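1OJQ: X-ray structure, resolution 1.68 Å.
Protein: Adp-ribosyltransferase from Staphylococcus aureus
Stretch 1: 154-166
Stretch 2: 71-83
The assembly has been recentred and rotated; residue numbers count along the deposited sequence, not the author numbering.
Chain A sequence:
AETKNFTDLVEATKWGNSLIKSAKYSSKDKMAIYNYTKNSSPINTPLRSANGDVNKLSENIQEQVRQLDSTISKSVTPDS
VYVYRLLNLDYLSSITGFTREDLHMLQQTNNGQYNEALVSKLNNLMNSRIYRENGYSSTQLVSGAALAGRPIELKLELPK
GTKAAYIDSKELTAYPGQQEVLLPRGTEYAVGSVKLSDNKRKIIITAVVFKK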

# COMPACT_ATOMS: atom_id res chain seq x y z
N LEU A 154 4.21 2.57 -6.19
CA LEU A 154 4.97 1.94 -5.12
C LEU A 154 4.78 0.43 -5.27
O LEU A 154 3.66 -0.06 -5.13
CB LEU A 154 4.52 2.46 -3.77
CG LEU A 154 5.22 1.95 -2.52
CD1 LEU A 154 6.72 2.18 -2.54
CD2 LEU A 154 4.59 2.60 -1.28
N LYS A 155 5.86 -0.26 -5.60
CA LYS A 155 5.87 -1.70 -5.89
C LYS A 155 6.53 -2.42 -4.73
O LYS A 155 7.74 -2.32 -4.49
CB LYS A 155 6.56 -1.88 -7.24
CG LYS A 155 6.91 -3.31 -7.62
CD LYS A 155 7.53 -3.39 -9.01
CE LYS A 155 7.95 -4.81 -9.34
NZ LYS A 155 8.70 -4.87 -10.64
N LEU A 156 5.72 -3.14 -3.96
CA LEU A 156 6.17 -3.67 -2.68
C LEU A 156 6.27 -5.19 -2.65
O LEU A 156 5.25 -5.85 -2.84
CB LEU A 156 5.20 -3.24 -1.57
CG LEU A 156 5.06 -1.74 -1.35
CD1 LEU A 156 4.03 -1.49 -0.23
CD2 LEU A 156 6.39 -1.10 -1.03
N GLU A 157 7.46 -5.72 -2.42
CA GLU A 157 7.60 -7.17 -2.28
C GLU A 157 7.21 -7.59 -0.86
O GLU A 157 7.87 -7.19 0.10
CB GLU A 157 9.04 -7.60 -2.56
CG GLU A 157 9.20 -9.11 -2.73
CD GLU A 157 10.66 -9.51 -2.64
OE1 GLU A 157 10.98 -10.64 -2.24
OE2 GLU A 157 11.52 -8.67 -2.97
N LEU A 158 6.18 -8.40 -0.69
CA LEU A 158 5.77 -8.87 0.62
C LEU A 158 6.40 -10.24 0.89
O LEU A 158 6.22 -11.12 0.04
CB LEU A 158 4.26 -9.06 0.72
CG LEU A 158 3.40 -7.86 0.38
CD1 LEU A 158 1.93 -8.19 0.61
CD2 LEU A 158 3.84 -6.65 1.20
N PRO A 159 7.07 -10.42 1.99
CA PRO A 159 7.62 -11.76 2.30
C PRO A 159 6.54 -12.82 2.44
O PRO A 159 5.41 -12.55 2.88
CB PRO A 159 8.28 -11.55 3.66
CG PRO A 159 8.54 -10.08 3.78
CD PRO A 159 7.41 -9.43 3.03
N LYS A 160 6.87 -14.05 2.09
CA LYS A 160 5.92 -15.13 2.37
C LYS A 160 5.66 -15.20 3.86
O LYS A 160 6.55 -15.07 4.71
CB LYS A 160 6.49 -16.42 1.81
CG LYS A 160 5.64 -17.64 2.09
CD LYS A 160 6.28 -18.93 1.57
CE LYS A 160 5.29 -20.07 1.88
NZ LYS A 160 5.66 -21.26 1.06
N GLY A 161 4.40 -15.41 4.20
CA GLY A 161 4.04 -15.58 5.60
C GLY A 161 3.84 -14.30 6.38
O GLY A 161 3.67 -14.35 7.60
N THR A 162 3.86 -13.14 5.72
CA THR A 162 3.59 -11.88 6.43
C THR A 162 2.08 -11.65 6.55
O THR A 162 1.28 -12.13 5.73
CB THR A 162 4.32 -10.73 5.71
OG1 THR A 162 4.49 -9.63 6.60
CG2 THR A 162 3.52 -10.21 4.52
N LYS A 163 1.67 -10.90 7.58
CA LYS A 163 0.24 -10.63 7.76
C LYS A 163 -0.29 -9.80 6.60
O LYS A 163 0.31 -8.79 6.23
CB LYS A 163 -0.01 -9.89 9.07
CG LYS A 163 0.24 -10.74 10.31
CD LYS A 163 -0.02 -9.92 11.57
CE LYS A 163 0.26 -10.72 12.83
NZ LYS A 163 1.63 -11.32 12.83
N ALA A 164 -1.41 -10.21 6.02
CA ALA A 164 -2.02 -9.44 4.93
C ALA A 164 -3.46 -9.88 4.71
O ALA A 164 -3.73 -11.08 4.78
CB ALA A 164 -1.22 -9.64 3.65
N ALA A 165 -4.37 -8.96 4.47
CA ALA A 165 -5.77 -9.33 4.22
C ALA A 165 -6.12 -9.06 2.76
O ALA A 165 -5.93 -7.94 2.28
CB ALA A 165 -6.77 -8.54 5.05
N TYR A 166 -6.62 -10.08 2.07
CA TYR A 166 -7.15 -9.79 0.73
C TYR A 166 -8.62 -9.43 0.89
O TYR A 166 -9.33 -10.27 1.45
CB TYR A 166 -7.02 -10.96 -0.22
CG TYR A 166 -7.65 -10.79 -1.59
CD1 TYR A 166 -7.00 -10.06 -2.58
CD2 TYR A 166 -8.88 -11.36 -1.90
CE1 TYR A 166 -7.59 -9.92 -3.83
CE2 TYR A 166 -9.46 -11.24 -3.15
CZ TYR A 166 -8.81 -10.50 -4.13
OH TYR A 166 -9.37 -10.35 -5.38
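Stretch 2, residues 71-83: TISKSVTPDSVYV

How does stretch 2 run along stretch 1? It starts in a helix, which includes Thr71 and Ile72, passes through a loop extended at Ser75-Thr77 and enters a strand that includes Val81 to Val83 and lies antiparallel to strand 154-158, with 151° between their directions. Leu158 N gives to Val81 O (2.7 Å) and Val83 N to Leu156 O (2.9 Å), with the reciprocal bonds completing both pairs.

What fills the space on the two faces of this ribbon? On one, Leu158 is the bump: its CD1 lies 4.0 Å from Val81 CG1 and 3.9 Å from Val83 CG1, occupying the hollow between the two valines. On the other, the Tyr82 ring fits between two extended side chains, with Glu157 CG over one face and Lys155 CE over the opposite face, 3.9 Å from the ring centroid.

How does the loop follow the type II turn Pro159-Thr162? Thr77 points its CA-to-CB bond toward stretch 1, and its OG1 donates to Pro159 O at 2.9 Å. Gly161 N donates to Thr77 O (2.9 Å), and Thr77 N to Thr162 O (2.9 Å). Thr77 CG2 packs 3.8 Å from Ala164 CB.

What holds Ala164 and Ala165? Ser75 clasps Ala164: Ser75 OG donates to Ala164 O at 2.6 Å, and Ala164 N to Ser75 O at 3.0 Å. Ile72 CG1 rests 4.4 Å from the small Ala165 CB.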

# COMPACT_ATOMS: atom_id res chain seq x y z
N THR A 71 -8.37 -8.61 12.61
CA THR A 71 -8.83 -9.10 11.31
C THR A 71 -7.69 -9.39 10.34
O THR A 71 -7.60 -10.43 9.68
CB THR A 71 -9.80 -8.07 10.71
OG1 THR A 71 -10.92 -7.98 11.60
CG2 THR A 71 -10.29 -8.50 9.33
N ILE A 72 -6.76 -8.42 10.21
CA ILE A 72 -5.65 -8.60 9.25
C ILE A 72 -4.78 -9.77 9.65
O ILE A 72 -4.27 -10.51 8.80
CB ILE A 72 -4.88 -7.27 9.16
CG1 ILE A 72 -5.72 -6.11 8.57
CG2 ILE A 72 -3.56 -7.40 8.40
CD1 ILE A 72 -5.05 -4.74 8.66
N SER A 73 -4.59 -9.99 10.93
CA SER A 73 -3.73 -11.05 11.46
C SER A 73 -4.28 -12.43 11.15
O SER A 73 -3.56 -13.41 11.32
CB SER A 73 -3.57 -10.87 12.98
OG SER A 73 -4.71 -11.40 13.68
N LYS A 74 -5.54 -12.51 10.71
CA LYS A 74 -6.16 -13.81 10.45
C LYS A 74 -5.68 -14.47 9.16
O LYS A 74 -5.96 -15.65 8.93
CB LYS A 74 -7.70 -13.71 10.43
CG LYS A 74 -8.22 -13.54 11.86
CD LYS A 74 -9.74 -13.52 11.90
CE LYS A 74 -10.25 -13.35 13.33
NZ LYS A 74 -11.75 -13.43 13.34
N SER A 75 -4.96 -13.71 8.33
CA SER A 75 -4.38 -14.35 7.15
C SER A 75 -2.95 -13.86 6.93
O SER A 75 -2.60 -12.71 7.21
CB SER A 75 -5.19 -14.14 5.87
OG SER A 75 -5.54 -12.78 5.67
N VAL A 76 -2.16 -14.79 6.41
CA VAL A 76 -0.80 -14.45 5.99
C VAL A 76 -0.65 -14.78 4.52
O VAL A 76 -1.37 -15.59 3.93
CB VAL A 76 0.28 -15.17 6.81
CG1 VAL A 76 0.18 -14.75 8.27
CG2 VAL A 76 0.19 -16.68 6.65
N THR A 77 0.33 -14.15 3.88
CA THR A 77 0.52 -14.47 2.47
C THR A 77 1.02 -15.89 2.26
O THR A 77 1.99 -16.30 2.90
CB THR A 77 1.54 -13.49 1.83
OG1 THR A 77 2.75 -13.54 2.61
CG2 THR A 77 1.03 -12.06 1.87
N PRO A 78 0.37 -16.66 1.40
CA PRO A 78 0.84 -18.04 1.16
C PRO A 78 2.04 -18.10 0.23
O PRO A 78 2.66 -19.15 0.08
CB PRO A 78 -0.39 -18.66 0.47
CG PRO A 78 -0.95 -17.52 -0.33
CD PRO A 78 -0.83 -16.34 0.61
N ASP A 79 2.39 -17.00 -0.42
CA ASP A 79 3.60 -16.87 -1.24
C ASP A 79 4.20 -15.47 -1.03
O ASP A 79 3.47 -14.56 -0.67
CB ASP A 79 3.34 -17.00 -2.74
CG ASP A 79 2.61 -18.27 -3.13
OD1 ASP A 79 1.37 -18.26 -3.31
OD2 ASP A 79 3.30 -19.31 -3.25
N SER A 80 5.50 -15.34 -1.30
CA SER A 80 6.05 -13.99 -1.46
C SER A 80 5.29 -13.35 -2.62
O SER A 80 4.99 -14.04 -3.60
CB SER A 80 7.54 -14.09 -1.71
OG SER A 80 8.09 -12.90 -2.24
N VAL A 81 4.93 -12.07 -2.55
CA VAL A 81 4.12 -11.51 -3.64
C VAL A 81 4.36 -10.01 -3.78
O VAL A 81 4.64 -9.39 -2.74
CB VAL A 81 2.61 -11.75 -3.39
CG1 VAL A 81 2.18 -11.19 -2.04
CG2 VAL A 81 1.74 -11.18 -4.50
N TYR A 82 4.26 -9.45 -4.98
CA TYR A 82 4.27 -7.99 -5.09
C TYR A 82 2.86 -7.40 -4.99
O TYR A 82 1.93 -7.92 -5.59
CB TYR A 82 4.84 -7.50 -6.43
CG TYR A 82 6.36 -7.49 -6.44
CD1 TYR A 82 7.07 -8.50 -7.07
CD2 TYR A 82 7.05 -6.46 -5.82
CE1 TYR A 82 8.45 -8.48 -7.07
CE2 TYR A 82 8.44 -6.42 -5.81
CZ TYR A 82 9.11 -7.45 -6.45
OH TYR A 82 10.49 -7.43 -6.44
N VAL A 83 2.73 -6.31 -4.25
CA VAL A 83 1.49 -5.53 -4.30
C VAL A 83 1.88 -4.10 -4.68
O VAL A 83 3.06 -3.75 -4.56
CB VAL A 83 0.72 -5.55 -2.98
CG1 VAL A 83 0.23 -6.98 -2.73
CG2 VAL A 83 1.53 -5.06 -1.79
O HOH W 1 -7.61 -12.25 3.52
O HOH W 2 5.53 -20.01 -2.15